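Local atomic coordinates of pesticidal crystal protein Cry4Aa (Bacillus thuringiensis, PDB entry 2C9K), a protein that kills mosquito larvae as a pore-forming toxin, binding to midgut epithelial cells and promoting their colloid-osmotic lysis. Residues I474-K487 with D498-C510. Residues are numbered along the deposited sequence; the frame is centred on the assembly and turned at random.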
loop_
_atom_site.group_PDB
_atom_site.type_symbol
_atom_site.label_atom_id
_atom_site.label_comp_id
_atom_site.label_asym_id
_atom_site.label_seq_id
_atom_site.Cartn_x
_atom_site.Cartn_y
_atom_site.Cartn_z
ATOM N N ILE A 474 -8.401 -0.867 11.791
ATOM C CA ILE A 474 -7.114 -1.425 12.203
ATOM C C ILE A 474 -6.869 -2.788 11.569
ATOM O O ILE A 474 -7.463 -3.793 11.985
ATOM C CB ILE A 474 -7.018 -1.609 13.733
ATOM C CG1 ILE A 474 -7.122 -0.255 14.444
ATOM C CG2 ILE A 474 -5.685 -2.262 14.084
ATOM C CD1 ILE A 474 -6.953 -0.338 15.948
ATOM N N PRO A 475 -5.989 -2.843 10.551
ATOM C CA PRO A 475 -5.655 -4.091 9.854
ATOM C C PRO A 475 -5.268 -5.167 10.864
ATOM O O PRO A 475 -4.586 -4.882 11.842
ATOM C CB PRO A 475 -4.479 -3.685 8.975
ATOM C CG PRO A 475 -4.772 -2.269 8.669
ATOM C CD PRO A 475 -5.227 -1.714 9.988
ATOM N N ALA A 476 -5.699 -6.402 10.626
ATOM C CA ALA A 476 -5.383 -7.503 11.536
ATOM C C ALA A 476 -3.878 -7.791 11.621
ATOM O O ALA A 476 -3.400 -8.349 12.605
ATOM C CB ALA A 476 -6.130 -8.754 11.114
ATOM N N VAL A 477 -3.127 -7.409 10.600
ATOM C CA VAL A 477 -1.697 -7.645 10.631
ATOM C C VAL A 477 -0.972 -6.659 11.540
ATOM O O VAL A 477 0.241 -6.784 11.734
ATOM C CB VAL A 477 -1.064 -7.583 9.213
ATOM C CG1 VAL A 477 -1.506 -8.793 8.393
ATOM C CG2 VAL A 477 -1.459 -6.290 8.517
ATOM N N LYS A 478 -1.698 -5.688 12.098
ATOM C CA LYS A 478 -1.086 -4.713 13.006
ATOM C C LYS A 478 -1.017 -5.302 14.409
ATOM O O LYS A 478 -0.721 -4.605 15.376
ATOM C CB LYS A 478 -1.887 -3.406 13.049
ATOM C CG LYS A 478 -1.834 -2.563 11.783
ATOM C CD LYS A 478 -0.433 -2.053 11.495
ATOM C CE LYS A 478 0.098 -1.175 12.624
ATOM N NZ LYS A 478 -0.791 -0.015 12.901
ATOM N N ALA A 479 -1.299 -6.595 14.506
ATOM C CA ALA A 479 -1.270 -7.308 15.778
ATOM C C ALA A 479 0.175 -7.640 16.128
ATOM O O ALA A 479 1.058 -7.533 15.273
ATOM C CB ALA A 479 -2.082 -8.585 15.672
ATOM N N ASN A 480 0.413 -8.045 17.377
ATOM C CA ASN A 480 1.761 -8.385 17.813
ATOM C C ASN A 480 1.916 -9.812 18.350
ATOM O O ASN A 480 2.984 -10.181 18.849
ATOM C CB ASN A 480 2.245 -7.381 18.862
ATOM C CG ASN A 480 1.248 -7.184 19.997
ATOM O OD1 ASN A 480 0.508 -8.104 20.357
ATOM N ND2 ASN A 480 1.242 -5.983 20.582
ATOM N N SER A 481 0.860 -10.612 18.244
ATOM C CA SER A 481 0.904 -11.994 18.709
ATOM C C SER A 481 0.071 -12.899 17.802
ATOM O O SER A 481 -1.108 -12.635 17.539
ATOM C CB SER A 481 0.394 -12.093 20.146
ATOM O OG SER A 481 0.404 -13.446 20.578
ATOM N N LEU A 482 0.678 -13.983 17.338
ATOM C CA LEU A 482 -0.005 -14.898 16.438
ATOM C C LEU A 482 0.104 -16.355 16.867
ATOM O O LEU A 482 1.201 -16.894 16.998
ATOM C CB LEU A 482 0.581 -14.730 15.042
ATOM C CG LEU A 482 0.037 -15.596 13.915
ATOM C CD1 LEU A 482 -1.359 -15.131 13.520
ATOM C CD2 LEU A 482 1.004 -15.512 12.735
ATOM N N GLY A 483 -1.039 -16.995 17.078
ATOM C CA GLY A 483 -1.032 -18.392 17.480
ATOM C C GLY A 483 -0.273 -19.294 16.514
ATOM O O GLY A 483 -0.037 -18.923 15.352
ATOM N N THR A 484 0.097 -20.489 16.979
ATOM C CA THR A 484 0.845 -21.423 16.143
ATOM C C THR A 484 0.039 -22.029 15.004
ATOM O O THR A 484 0.580 -22.288 13.942
ATOM C CB THR A 484 1.419 -22.575 16.958
ATOM O OG1 THR A 484 2.033 -22.061 18.138
ATOM C CG2 THR A 484 2.466 -23.315 16.144
ATOM N N ALA A 485 -1.246 -22.268 15.222
ATOM C CA ALA A 485 -2.079 -22.848 14.175
ATOM C C ALA A 485 -2.400 -21.834 13.072
ATOM O O ALA A 485 -2.701 -22.209 11.935
ATOM C CB ALA A 485 -3.372 -23.385 14.775
ATOM N N SER A 486 -2.329 -20.551 13.413
ATOM C CA SER A 486 -2.637 -19.486 12.465
ATOM C C SER A 486 -1.440 -19.016 11.652
ATOM O O SER A 486 -0.304 -19.350 11.966
ATOM C CB SER A 486 -3.239 -18.308 13.219
ATOM O OG SER A 486 -4.392 -18.738 13.908
ATOM N N LYS A 487 -1.693 -18.243 10.604
ATOM C CA LYS A 487 -0.606 -17.738 9.782
ATOM C C LYS A 487 -1.028 -16.515 8.984
ATOM O O LYS A 487 -2.212 -16.255 8.798
ATOM C CB LYS A 487 -0.098 -18.833 8.837
ATOM C CG LYS A 487 -1.098 -19.302 7.794
ATOM C CD LYS A 487 -0.479 -20.370 6.899
ATOM C CE LYS A 487 -1.429 -20.831 5.801
ATOM N NZ LYS A 487 -2.674 -21.434 6.351
ATOM N N ASP A 498 -1.592 -7.839 3.738
ATOM C CA ASP A 498 -1.901 -9.236 4.026
ATOM C C ASP A 498 -3.023 -9.460 5.036
ATOM O O ASP A 498 -3.502 -8.512 5.675
ATOM C CB ASP A 498 -0.635 -9.946 4.494
ATOM C CG ASP A 498 0.507 -9.786 3.510
ATOM O OD1 ASP A 498 0.241 -9.836 2.289
ATOM O OD2 ASP A 498 1.665 -9.616 3.948
ATOM N N LEU A 499 -3.427 -10.723 5.178
ATOM C CA LEU A 499 -4.501 -11.111 6.090
ATOM C C LEU A 499 -4.074 -12.237 7.032
ATOM O O LEU A 499 -3.104 -12.947 6.772
ATOM C CB LEU A 499 -5.712 -11.604 5.299
ATOM C CG LEU A 499 -6.103 -10.938 3.984
ATOM C CD1 LEU A 499 -7.050 -11.857 3.232
ATOM C CD2 LEU A 499 -6.742 -9.588 4.246
ATOM N N ILE A 500 -4.824 -12.405 8.117
ATOM C CA ILE A 500 -4.555 -13.458 9.096
ATOM C C ILE A 500 -5.430 -14.670 8.816
ATOM O O ILE A 500 -6.642 -14.533 8.618
ATOM C CB ILE A 500 -4.871 -13.006 10.557
ATOM C CG1 ILE A 500 -3.818 -12.019 11.061
ATOM C CG2 ILE A 500 -4.924 -14.219 11.480
ATOM C CD1 ILE A 500 -4.035 -11.616 12.514
ATOM N N ASP A 501 -4.806 -15.848 8.800
ATOM C CA ASP A 501 -5.505 -17.118 8.594
ATOM C C ASP A 501 -5.800 -17.572 10.024
ATOM O O ASP A 501 -5.063 -18.361 10.610
ATOM C CB ASP A 501 -4.588 -18.130 7.894
ATOM C CG ASP A 501 -5.356 -19.288 7.257
ATOM O OD1 ASP A 501 -6.314 -19.797 7.892
ATOM O OD2 ASP A 501 -4.992 -19.697 6.126
ATOM N N PHE A 502 -6.880 -17.038 10.580
ATOM C CA PHE A 502 -7.298 -17.300 11.951
ATOM C C PHE A 502 -7.648 -18.755 12.262
ATOM O O PHE A 502 -8.735 -19.225 11.925
ATOM C CB PHE A 502 -8.485 -16.388 12.271
ATOM C CG PHE A 502 -8.796 -16.261 13.734
ATOM C CD1 PHE A 502 -7.790 -16.347 14.690
ATOM C CD2 PHE A 502 -10.100 -15.996 14.156
ATOM C CE1 PHE A 502 -8.078 -16.169 16.048
ATOM C CE2 PHE A 502 -10.396 -15.815 15.511
ATOM C CZ PHE A 502 -9.381 -15.902 16.456
ATOM N N LYS A 503 -6.726 -19.461 12.911
ATOM C CA LYS A 503 -6.951 -20.859 13.287
ATOM C C LYS A 503 -7.196 -21.022 14.802
ATOM O O LYS A 503 -8.101 -21.750 15.224
ATOM C CB LYS A 503 -5.750 -21.717 12.861
ATOM C CG LYS A 503 -5.993 -22.620 11.656
ATOM C CD LYS A 503 -6.422 -21.828 10.434
ATOM C CE LYS A 503 -6.713 -22.726 9.232
ATOM N NZ LYS A 503 -5.491 -23.313 8.610
ATOM N N ASP A 504 -6.393 -20.338 15.613
ATOM C CA ASP A 504 -6.517 -20.422 17.061
ATOM C C ASP A 504 -6.769 -19.078 17.739
ATOM O O ASP A 504 -7.901 -18.736 18.093
ATOM C CB ASP A 504 -5.253 -21.053 17.657
ATOM C CG ASP A 504 -3.976 -20.585 16.964
ATOM O OD1 ASP A 504 -3.941 -19.436 16.475
ATOM O OD2 ASP A 504 -2.997 -21.364 16.919
ATOM N N HIS A 505 -5.699 -18.318 17.919
ATOM C CA HIS A 505 -5.784 -17.025 18.568
ATOM C C HIS A 505 -4.769 -16.050 17.979
ATOM O O HIS A 505 -3.862 -16.451 17.253
ATOM C CB HIS A 505 -5.487 -17.199 20.046
ATOM C CG HIS A 505 -4.146 -17.810 20.311
ATOM N ND1 HIS A 505 -3.871 -19.137 20.061
ATOM C CD2 HIS A 505 -2.993 -17.269 20.772
ATOM C CE1 HIS A 505 -2.608 -19.387 20.359
ATOM N NE2 HIS A 505 -2.053 -18.271 20.792
ATOM N N PHE A 506 -4.940 -14.769 18.295
ATOM C CA PHE A 506 -4.023 -13.714 17.865
ATOM C C PHE A 506 -4.426 -12.468 18.627
ATOM O O PHE A 506 -5.608 -12.267 18.884
ATOM C CB PHE A 506 -4.062 -13.503 16.334
ATOM C CG PHE A 506 -5.267 -12.747 15.820
ATOM C CD1 PHE A 506 -5.311 -11.357 15.866
ATOM C CD2 PHE A 506 -6.333 -13.428 15.232
ATOM C CE1 PHE A 506 -6.400 -10.658 15.326
ATOM C CE2 PHE A 506 -7.426 -12.742 14.692
ATOM C CZ PHE A 506 -7.458 -11.358 14.738
ATOM N N LYS A 507 -3.446 -11.656 19.021
ATOM C CA LYS A 507 -3.736 -10.437 19.776
ATOM C C LYS A 507 -3.126 -9.159 19.225
ATOM O O LYS A 507 -1.936 -9.086 18.931
ATOM C CB LYS A 507 -3.299 -10.600 21.228
ATOM C CG LYS A 507 -3.501 -9.354 22.085
ATOM C CD LYS A 507 -2.204 -8.592 22.287
ATOM C CE LYS A 507 -1.231 -9.398 23.102
ATOM N NZ LYS A 507 0.141 -8.863 22.960
ATOM N N ILE A 508 -3.958 -8.142 19.081
ATOM C CA ILE A 508 -3.490 -6.861 18.604
ATOM C C ILE A 508 -3.680 -5.916 19.793
ATOM O O ILE A 508 -4.681 -6.012 20.518
ATOM C CB ILE A 508 -4.298 -6.414 17.347
ATOM C CG1 ILE A 508 -4.638 -4.932 17.414
ATOM C CG2 ILE A 508 -5.553 -7.226 17.216
ATOM C CD1 ILE A 508 -3.487 -4.041 17.118
ATOM N N THR A 509 -2.700 -5.040 20.018
ATOM C CA THR A 509 -2.751 -4.081 21.118
ATOM C C THR A 509 -3.065 -2.675 20.604
ATOM O O THR A 509 -2.437 -2.198 19.665
ATOM C CB THR A 509 -1.412 -4.045 21.862
ATOM O OG1 THR A 509 -1.028 -5.381 22.197
ATOM C CG2 THR A 509 -1.532 -3.230 23.139
ATOM N N CYS A 510 -4.031 -2.012 21.228
ATOM C CA CYS A 510 -4.421 -0.665 20.805
ATOM C C CYS A 510 -4.312 0.355 21.922
ATOM O O CYS A 510 -4.434 0.019 23.098
ATOM C CB CYS A 510 -5.858 -0.663 20.289
ATOM S SG CYS A 510 -6.173 -1.897 19.034
HETATM O O HOH W 1 -4.515 -7.665 8.279
HETATM O O HOH W 2 -0.791 -5.196 17.885
#
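Ile474 CD1 meets Cys510 SG, while its CG2 faces Ile508 CD1. In the short 3-10 turn that follows, the Ala476 methyl packs on Ile500 CD1, which also sits 3.5 Å above the centre of one face of the Phe506 ring. A water bridges Val477 N to Asp498 O, and another links Lys478 O to Thr509 N. Ala479 lays its CB against Ile508 CB at 3.5 Å.

Asn480 grips two side chains. With CG set between its own N and carbonyl carbon (chi1 51°), its amide receives Lys507 NZ at OD1 (2.7 Å), from above the carbonyl plane, and gives ND2 to Thr509 OG1 almost in the amide plane, 2.9 Å away; ND2 also bonds Thr323 O. Lys507 O takes the N-H of Asn480 and, weakly, that of Ser481: two residues against one, a classic beta bulge where the chain enters the short edge strand of Ser481 and Leu482, in the last of this toxin fragment's three domains, the galactose-binding-like beta sandwich of the delta-endotoxins. Ser481 O takes the N-H of Lys507. Leu482 CD1 rests against both Ile500 CG2 and Phe506 CB, and Gly483 lays its CA over one face of the His505 ring, 3.6 Å from the centroid, a CH-pi contact.

In the loop after Gly483, Ala485 N bonds OD2 of Asp504 on its syn side; next, Ser486 OG and, from the opposite face, His505 N bond OD1. Ser486 OG in turn accepts Lys503 N at 2.6 Å. Lys487 runs alongside Asp501 and bends at its end to bring NZ above the carboxylate plane in a 2.9 Å salt bridge to OD2.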